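Local coordinates for iron-regulated outer membrane protein (Neisseria meningitidis, PDB 4B7O), which probably takes up iron across the outer membrane as a TonB-dependent transporter with a plug domain inside a beta-barrel, at residues 524-533 and 577-585; 563-571 and 620-631. All coordinates share one frame; numbering follows the deposited sequence.

Interaction 1 of 2, residues 524-533 and 577-585; sequences GIISIADGTK and AVREAVNAG
Asn583 clasps the backbone N and O of Lys533 with its two amide atoms: OD1 accepts from Lys533 N at 2.8 Å, in the carbonyl plane and on a lone pair, while ND2 donates to Lys533 O at 2.6 Å, the acceptor lying within 8° of the amide plane. Two bonds to one residue fix the rotation of the amide, and ND2 also reaches Asp564 O. Upstream, beyond the type II turn from Ala529 to Thr532, strand 525-528 runs parallel to the start of strand 578-600. Its ladder passes from Ile525 N to Ala577 O, then through Arg579 and Ser527 to Ala581, and ends with Ala529 N on Ala581 O at 2.9 Å. Parallel pairing is unusual in a TonB-dependent barrel, whose neighbouring wall strands are antiparallel; here an extracellular-loop segment joins the extension of a barrel strand. Aliphatic pairs pack the buried middle: Ala529 CB sits 3.6 Å from Val582 CG1, and Ile528 CG1 lies against Ala581 CB at 3.9 Å. Ser527 OG is held by Asp475, and Glu580 OE2 by Gln570. Ala577 is exposed and Arg579 partly so, though Ile525 and Ile526 opposite are buried. Arg579 runs alongside Ile526, whose CD1 meets the guanidinium edge; NH2 bonds weakly to Tyr514, and buried NE has no partner in the model. The loose, solvent side is at Asp530 and Gly531, where Lys533 NZ donates to Gly531 O at 2.9 Å.

Interaction 2 of 2, residues 563-571 and 620-631; sequences KDALANPQN and HPKKLLSANPEF
Two first torsions bring Gln570 and His620 together: the glutamine CG lies between its backbone N and carbonyl carbon (chi1 49°) with an extended chain beyond, and the imidazole stands anti to the backbone N (chi1 -178°). Their side chains cross at about a right angle, and His620 NE2 donates to Gln570 OE1 over 2.7 Å; the oxygen lies in the ring plane at the imidazole edge, and NE2 lies in the carbonyl plane of the amide. At the ring's other nitrogen, ND1 accepts from Lys622 N at 3.2 Å, again in the ring plane, so both ring nitrogens are engaged and the ring's rotation is fixed. Leu624 CD1 covers one face of the same ring, over its centre, and also touches Gln570 CB at 3.9 Å. Its other methyl, CD2, reaches Pro569 O at 3.4 Å. Beside this cluster Asn568 N donates to Leu624 O at 2.9 Å, and Ala567 CB packs against Leu625 CD2 at 3.7 Å. Phe631 CZ packs on Ala567 CB at 4.0 Å. Further along the 620-631 segment, Ser626 OG accepts from Asn628 N in an ST turn, and Asn628 OD1 is bound by Arg725. The loop between strands 603-618 and 638-647 thus lies against the corner joining strands 551-567 and 569-570, consistent with the extracellular loops of a TonB-dependent barrel.

In the fold
From the N terminus, the chain reaches 524-533 in the loop before strand 535-547, runs down that strand and back up 551-567 to 563-571, then enters strand 578-600 at 577-585, where interaction 1 closes a loop of 43 intervening residues. It continues down that strand and back up 603-618 to 620-631, where interaction 2 closes a loop of 48. The segments alternate, so the two closures cross. Strand 578-600 is the shared element: its start pairs with 524-533 in parallel and with 569-570 antiparallel, and Glu580 N probably bonds to Gln570 O. Together they tie three successive loop regions to one part of the barrel; the centres of the two contacts are about 10 Å apart.

Interaction 1 of 2, residues 524-533 and 577-585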
# COMPACT_ATOMS: atom_id res chain seq x y z
N GLY A 524 -15.07 24.72 -0.42
CA GLY A 524 -14.61 25.46 -1.58
C GLY A 524 -14.65 24.63 -2.83
O GLY A 524 -14.83 23.41 -2.76
N ILE A 525 -14.53 25.29 -3.98
CA ILE A 525 -14.54 24.54 -5.22
C ILE A 525 -13.11 24.09 -5.41
O ILE A 525 -12.17 24.79 -4.98
CB ILE A 525 -15.00 25.35 -6.43
CG1 ILE A 525 -16.38 25.95 -6.19
CG2 ILE A 525 -15.10 24.44 -7.64
CD1 ILE A 525 -17.41 24.93 -5.70
N ILE A 526 -12.98 22.89 -5.98
CA ILE A 526 -11.68 22.29 -6.29
C ILE A 526 -11.70 21.90 -7.74
O ILE A 526 -12.24 20.84 -8.11
CB ILE A 526 -11.42 21.00 -5.51
CG1 ILE A 526 -11.42 21.23 -3.99
CG2 ILE A 526 -10.14 20.36 -6.05
CD1 ILE A 526 -10.36 22.17 -3.45
N SER A 527 -11.09 22.75 -8.55
CA SER A 527 -11.02 22.52 -9.98
C SER A 527 -9.64 21.90 -10.44
O SER A 527 -8.80 21.48 -9.63
CB SER A 527 -11.33 23.85 -10.70
OG SER A 527 -11.74 23.61 -12.05
N ILE A 528 -9.42 21.87 -11.74
CA ILE A 528 -8.12 21.51 -12.27
C ILE A 528 -7.76 22.55 -13.33
O ILE A 528 -8.61 22.91 -14.14
CB ILE A 528 -8.18 20.12 -12.88
CG1 ILE A 528 -6.80 19.68 -13.39
CG2 ILE A 528 -9.25 20.06 -13.95
CD1 ILE A 528 -6.73 18.20 -13.73
N ALA A 529 -6.51 23.03 -13.31
CA ALA A 529 -6.06 24.05 -14.25
C ALA A 529 -6.02 23.54 -15.68
O ALA A 529 -6.05 22.33 -15.92
CB ALA A 529 -4.72 24.58 -13.82
N ASP A 530 -6.01 24.45 -16.64
CA ASP A 530 -5.88 24.07 -18.06
C ASP A 530 -4.53 23.42 -18.39
O ASP A 530 -3.48 23.85 -17.89
CB ASP A 530 -6.05 25.30 -18.97
CG ASP A 530 -7.51 25.53 -19.39
OD1 ASP A 530 -8.22 24.54 -19.74
OD2 ASP A 530 -7.93 26.72 -19.36
N GLY A 531 -4.58 22.42 -19.27
CA GLY A 531 -3.39 21.67 -19.70
C GLY A 531 -2.48 21.08 -18.61
O GLY A 531 -1.34 20.75 -18.89
N THR A 532 -2.97 20.94 -17.36
CA THR A 532 -2.14 20.33 -16.33
C THR A 532 -1.91 18.85 -16.66
O THR A 532 -2.85 18.13 -16.97
CB THR A 532 -2.62 20.50 -14.87
OG1 THR A 532 -3.27 19.31 -14.41
CG2 THR A 532 -3.49 21.68 -14.68
N LYS A 533 -0.65 18.42 -16.59
CA LYS A 533 -0.21 17.11 -17.07
C LYS A 533 -0.06 16.11 -15.92
O LYS A 533 -0.05 16.50 -14.73
CB LYS A 533 1.19 17.24 -17.73
CG LYS A 533 1.49 18.54 -18.51
CD LYS A 533 1.52 18.28 -20.01
CE LYS A 533 0.72 19.34 -20.77
NZ LYS A 533 1.08 20.75 -20.40
N ALA A 577 -13.28 30.39 -2.54
CA ALA A 577 -12.09 29.97 -3.27
C ALA A 577 -12.54 28.89 -4.25
O ALA A 577 -13.25 27.94 -3.89
CB ALA A 577 -10.99 29.48 -2.32
N VAL A 578 -12.20 29.10 -5.51
CA VAL A 578 -12.22 28.07 -6.53
C VAL A 578 -10.71 27.83 -6.67
O VAL A 578 -9.98 28.71 -7.13
CB VAL A 578 -12.84 28.58 -7.86
CG1 VAL A 578 -12.60 27.64 -9.05
CG2 VAL A 578 -14.35 28.83 -7.70
N ARG A 579 -10.23 26.67 -6.24
CA ARG A 579 -8.82 26.39 -6.38
C ARG A 579 -8.67 25.38 -7.46
O ARG A 579 -9.66 24.74 -7.77
CB ARG A 579 -8.25 25.93 -5.07
CG ARG A 579 -7.91 27.15 -4.23
CD ARG A 579 -7.60 26.73 -2.82
NE ARG A 579 -8.32 25.49 -2.49
CZ ARG A 579 -8.15 24.83 -1.35
NH1 ARG A 579 -7.29 25.31 -0.44
NH2 ARG A 579 -8.84 23.70 -1.12
N GLU A 580 -7.48 25.24 -8.08
CA GLU A 580 -7.34 24.21 -9.12
C GLU A 580 -6.06 23.37 -9.05
O GLU A 580 -5.02 23.85 -8.59
CB GLU A 580 -7.59 24.79 -10.52
CG GLU A 580 -7.28 26.28 -10.62
CD GLU A 580 -7.01 26.71 -12.04
OE1 GLU A 580 -7.58 26.11 -12.99
OE2 GLU A 580 -6.22 27.64 -12.23
N ALA A 581 -6.15 22.10 -9.43
CA ALA A 581 -4.97 21.22 -9.46
C ALA A 581 -3.99 21.78 -10.49
O ALA A 581 -4.39 22.18 -11.56
CB ALA A 581 -5.36 19.79 -9.81
N VAL A 582 -2.72 21.85 -10.12
CA VAL A 582 -1.65 22.31 -11.00
C VAL A 582 -0.42 21.47 -10.80
O VAL A 582 -0.21 20.93 -9.71
CB VAL A 582 -1.17 23.74 -10.66
CG1 VAL A 582 -2.02 24.74 -11.40
CG2 VAL A 582 -1.11 24.01 -9.16
N ASN A 583 0.40 21.38 -11.84
CA ASN A 583 1.76 20.86 -11.68
C ASN A 583 2.59 21.92 -10.98
O ASN A 583 2.65 23.03 -11.44
CB ASN A 583 2.30 20.51 -13.06
CG ASN A 583 1.35 19.62 -13.83
OD1 ASN A 583 0.64 20.08 -14.73
ND2 ASN A 583 1.25 18.36 -13.43
N ALA A 584 3.19 21.63 -9.85
CA ALA A 584 3.78 22.71 -9.06
C ALA A 584 5.27 22.55 -8.69
O ALA A 584 5.81 23.36 -7.89
CB ALA A 584 2.94 22.95 -7.80
N GLY A 585 5.90 21.53 -9.26
CA GLY A 585 7.37 21.35 -9.10
C GLY A 585 7.87 19.98 -9.50
O GLY A 585 7.27 19.26 -10.30

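Interaction 2 of 2, residues 563-571 and 620-631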
# COMPACT_ATOMS: atom_id res chain seq x y z
N LYS A 563 9.05 14.78 -12.64
CA LYS A 563 8.68 16.10 -13.16
C LYS A 563 7.17 16.32 -13.09
O LYS A 563 6.37 15.36 -13.19
CB LYS A 563 9.14 16.28 -14.61
CG LYS A 563 10.62 16.02 -14.83
CD LYS A 563 11.30 17.18 -15.56
CE LYS A 563 12.73 16.82 -15.95
NZ LYS A 563 12.73 15.79 -17.05
N ASP A 564 6.80 17.58 -12.94
CA ASP A 564 5.42 17.98 -12.86
C ASP A 564 4.66 17.39 -11.68
O ASP A 564 3.54 16.95 -11.82
CB ASP A 564 4.73 17.63 -14.17
CG ASP A 564 5.17 18.52 -15.33
OD1 ASP A 564 5.63 19.68 -15.08
OD2 ASP A 564 5.04 18.04 -16.49
N ALA A 565 5.28 17.37 -10.51
CA ALA A 565 4.59 16.86 -9.31
C ALA A 565 3.38 17.72 -9.00
O ALA A 565 3.43 18.94 -9.18
CB ALA A 565 5.55 16.90 -8.13
N LEU A 566 2.31 17.09 -8.52
CA LEU A 566 1.14 17.85 -8.05
C LEU A 566 0.90 17.67 -6.57
O LEU A 566 0.97 16.56 -6.02
CB LEU A 566 -0.14 17.46 -8.78
CG LEU A 566 -0.09 17.29 -10.29
CD1 LEU A 566 0.10 15.83 -10.58
CD2 LEU A 566 -1.42 17.69 -10.87
N ALA A 567 0.59 18.77 -5.92
CA ALA A 567 0.23 18.66 -4.54
C ALA A 567 -1.07 19.45 -4.23
O ALA A 567 -2.16 18.93 -4.38
CB ALA A 567 1.39 19.09 -3.68
N ASN A 568 -0.92 20.69 -3.78
CA ASN A 568 -2.06 21.57 -3.53
C ASN A 568 -2.52 22.25 -4.85
O ASN A 568 -1.77 22.30 -5.86
CB ASN A 568 -1.67 22.65 -2.49
CG ASN A 568 -1.37 22.08 -1.12
OD1 ASN A 568 -2.02 21.15 -0.67
ND2 ASN A 568 -0.37 22.64 -0.45
N PRO A 569 -3.76 22.76 -4.85
CA PRO A 569 -4.31 23.54 -5.98
C PRO A 569 -3.96 25.05 -5.84
O PRO A 569 -3.82 25.53 -4.70
CB PRO A 569 -5.84 23.28 -5.88
CG PRO A 569 -6.06 22.37 -4.67
CD PRO A 569 -4.80 22.43 -3.84
N GLN A 570 -3.76 25.77 -6.97
CA GLN A 570 -3.57 27.26 -6.96
C GLN A 570 -4.92 27.98 -7.03
O GLN A 570 -5.95 27.36 -7.45
CB GLN A 570 -2.75 27.68 -8.18
CG GLN A 570 -3.27 27.09 -9.49
CD GLN A 570 -2.49 27.54 -10.73
OE1 GLN A 570 -1.27 27.74 -10.69
NE2 GLN A 570 -3.20 27.67 -11.85
N ASN A 571 -4.94 29.26 -6.66
CA ASN A 571 -6.18 30.11 -6.86
C ASN A 571 -6.42 30.51 -8.34
O ASN A 571 -7.57 30.45 -8.85
CB ASN A 571 -6.20 31.34 -5.95
CG ASN A 571 -5.92 31.01 -4.49
OD1 ASN A 571 -6.28 29.95 -3.99
ND2 ASN A 571 -5.27 31.94 -3.79
N HIS A 620 6.73 26.81 -8.12
CA HIS A 620 5.52 27.63 -8.29
C HIS A 620 5.50 28.71 -7.25
O HIS A 620 5.68 28.45 -6.05
CB HIS A 620 4.28 26.75 -8.24
CG HIS A 620 2.95 27.47 -8.46
ND1 HIS A 620 2.50 28.46 -7.63
CD2 HIS A 620 1.93 27.26 -9.42
CE1 HIS A 620 1.28 28.88 -8.06
NE2 HIS A 620 0.93 28.13 -9.14
N PRO A 621 5.28 29.96 -7.71
CA PRO A 621 5.35 31.15 -6.85
C PRO A 621 4.75 30.96 -5.46
O PRO A 621 5.46 31.21 -4.47
CB PRO A 621 4.60 32.25 -7.66
CG PRO A 621 4.48 31.74 -9.06
CD PRO A 621 4.97 30.31 -9.11
N LYS A 622 3.48 30.53 -5.35
CA LYS A 622 2.86 30.32 -4.02
C LYS A 622 3.04 28.84 -3.70
O LYS A 622 2.18 28.04 -4.01
CB LYS A 622 1.36 30.68 -4.05
CG LYS A 622 0.98 31.99 -4.73
CD LYS A 622 1.53 33.20 -3.97
CE LYS A 622 0.90 34.51 -4.45
NZ LYS A 622 1.63 35.66 -3.85
N LYS A 623 4.17 28.49 -3.09
CA LYS A 623 4.73 27.12 -3.15
C LYS A 623 3.72 26.05 -2.79
O LYS A 623 3.39 25.87 -1.61
CB LYS A 623 5.90 27.03 -2.19
CG LYS A 623 7.02 28.00 -2.50
CD LYS A 623 7.99 28.06 -1.34
CE LYS A 623 7.79 29.32 -0.52
NZ LYS A 623 8.47 29.19 0.80
N LEU A 624 3.23 25.33 -3.80
CA LEU A 624 2.09 24.46 -3.59
C LEU A 624 2.45 23.04 -3.25
O LEU A 624 1.53 22.22 -3.21
CB LEU A 624 1.18 24.43 -4.79
CG LEU A 624 0.67 25.80 -5.25
CD1 LEU A 624 0.35 25.74 -6.74
CD2 LEU A 624 -0.48 26.31 -4.38
N LEU A 625 3.75 22.74 -3.04
CA LEU A 625 4.16 21.37 -2.67
C LEU A 625 3.92 21.09 -1.17
O LEU A 625 4.16 21.95 -0.33
CB LEU A 625 5.61 21.04 -3.09
CG LEU A 625 5.78 20.69 -4.57
CD1 LEU A 625 7.08 19.98 -4.88
CD2 LEU A 625 4.66 19.86 -5.11
N SER A 626 3.55 19.86 -0.84
CA SER A 626 3.12 19.50 0.53
C SER A 626 4.03 18.54 1.33
O SER A 626 4.52 17.56 0.77
CB SER A 626 1.73 18.87 0.45
OG SER A 626 1.24 18.59 1.76
N ALA A 627 4.14 18.78 2.63
CA ALA A 627 4.87 17.89 3.55
C ALA A 627 4.02 16.77 4.15
O ALA A 627 4.45 16.07 5.07
CB ALA A 627 5.47 18.69 4.68
N ASN A 628 2.82 16.61 3.64
CA ASN A 628 1.91 15.61 4.15
C ASN A 628 2.52 14.21 3.94
O ASN A 628 3.06 13.93 2.85
CB ASN A 628 0.55 15.72 3.43
CG ASN A 628 -0.30 16.88 3.94
OD1 ASN A 628 0.11 17.70 4.79
ND2 ASN A 628 -1.49 16.95 3.42
N PRO A 629 2.43 13.31 4.96
CA PRO A 629 3.02 11.96 4.91
C PRO A 629 2.57 11.15 3.69
O PRO A 629 3.26 10.21 3.29
CB PRO A 629 2.51 11.27 6.20
CG PRO A 629 1.55 12.22 6.88
CD PRO A 629 1.87 13.60 6.31
N GLU A 630 1.40 11.47 3.17
CA GLU A 630 0.87 10.95 1.92
C GLU A 630 1.95 11.00 0.79
O GLU A 630 2.10 10.05 0.03
CB GLU A 630 -0.32 11.83 1.55
CG GLU A 630 -1.19 11.31 0.42
CD GLU A 630 -2.01 12.41 -0.23
OE1 GLU A 630 -2.41 13.40 0.48
OE2 GLU A 630 -2.25 12.30 -1.48
N PHE A 631 2.65 12.14 0.68
CA PHE A 631 3.73 12.33 -0.29
C PHE A 631 5.00 11.59 0.11
O PHE A 631 5.70 11.05 -0.73
CB PHE A 631 4.00 13.82 -0.52
CG PHE A 631 2.78 14.52 -1.03
CD1 PHE A 631 2.40 14.35 -2.36
CD2 PHE A 631 1.93 15.24 -0.14
CE1 PHE A 631 1.26 14.93 -2.84
CE2 PHE A 631 0.75 15.82 -0.61
CZ PHE A 631 0.42 15.65 -1.97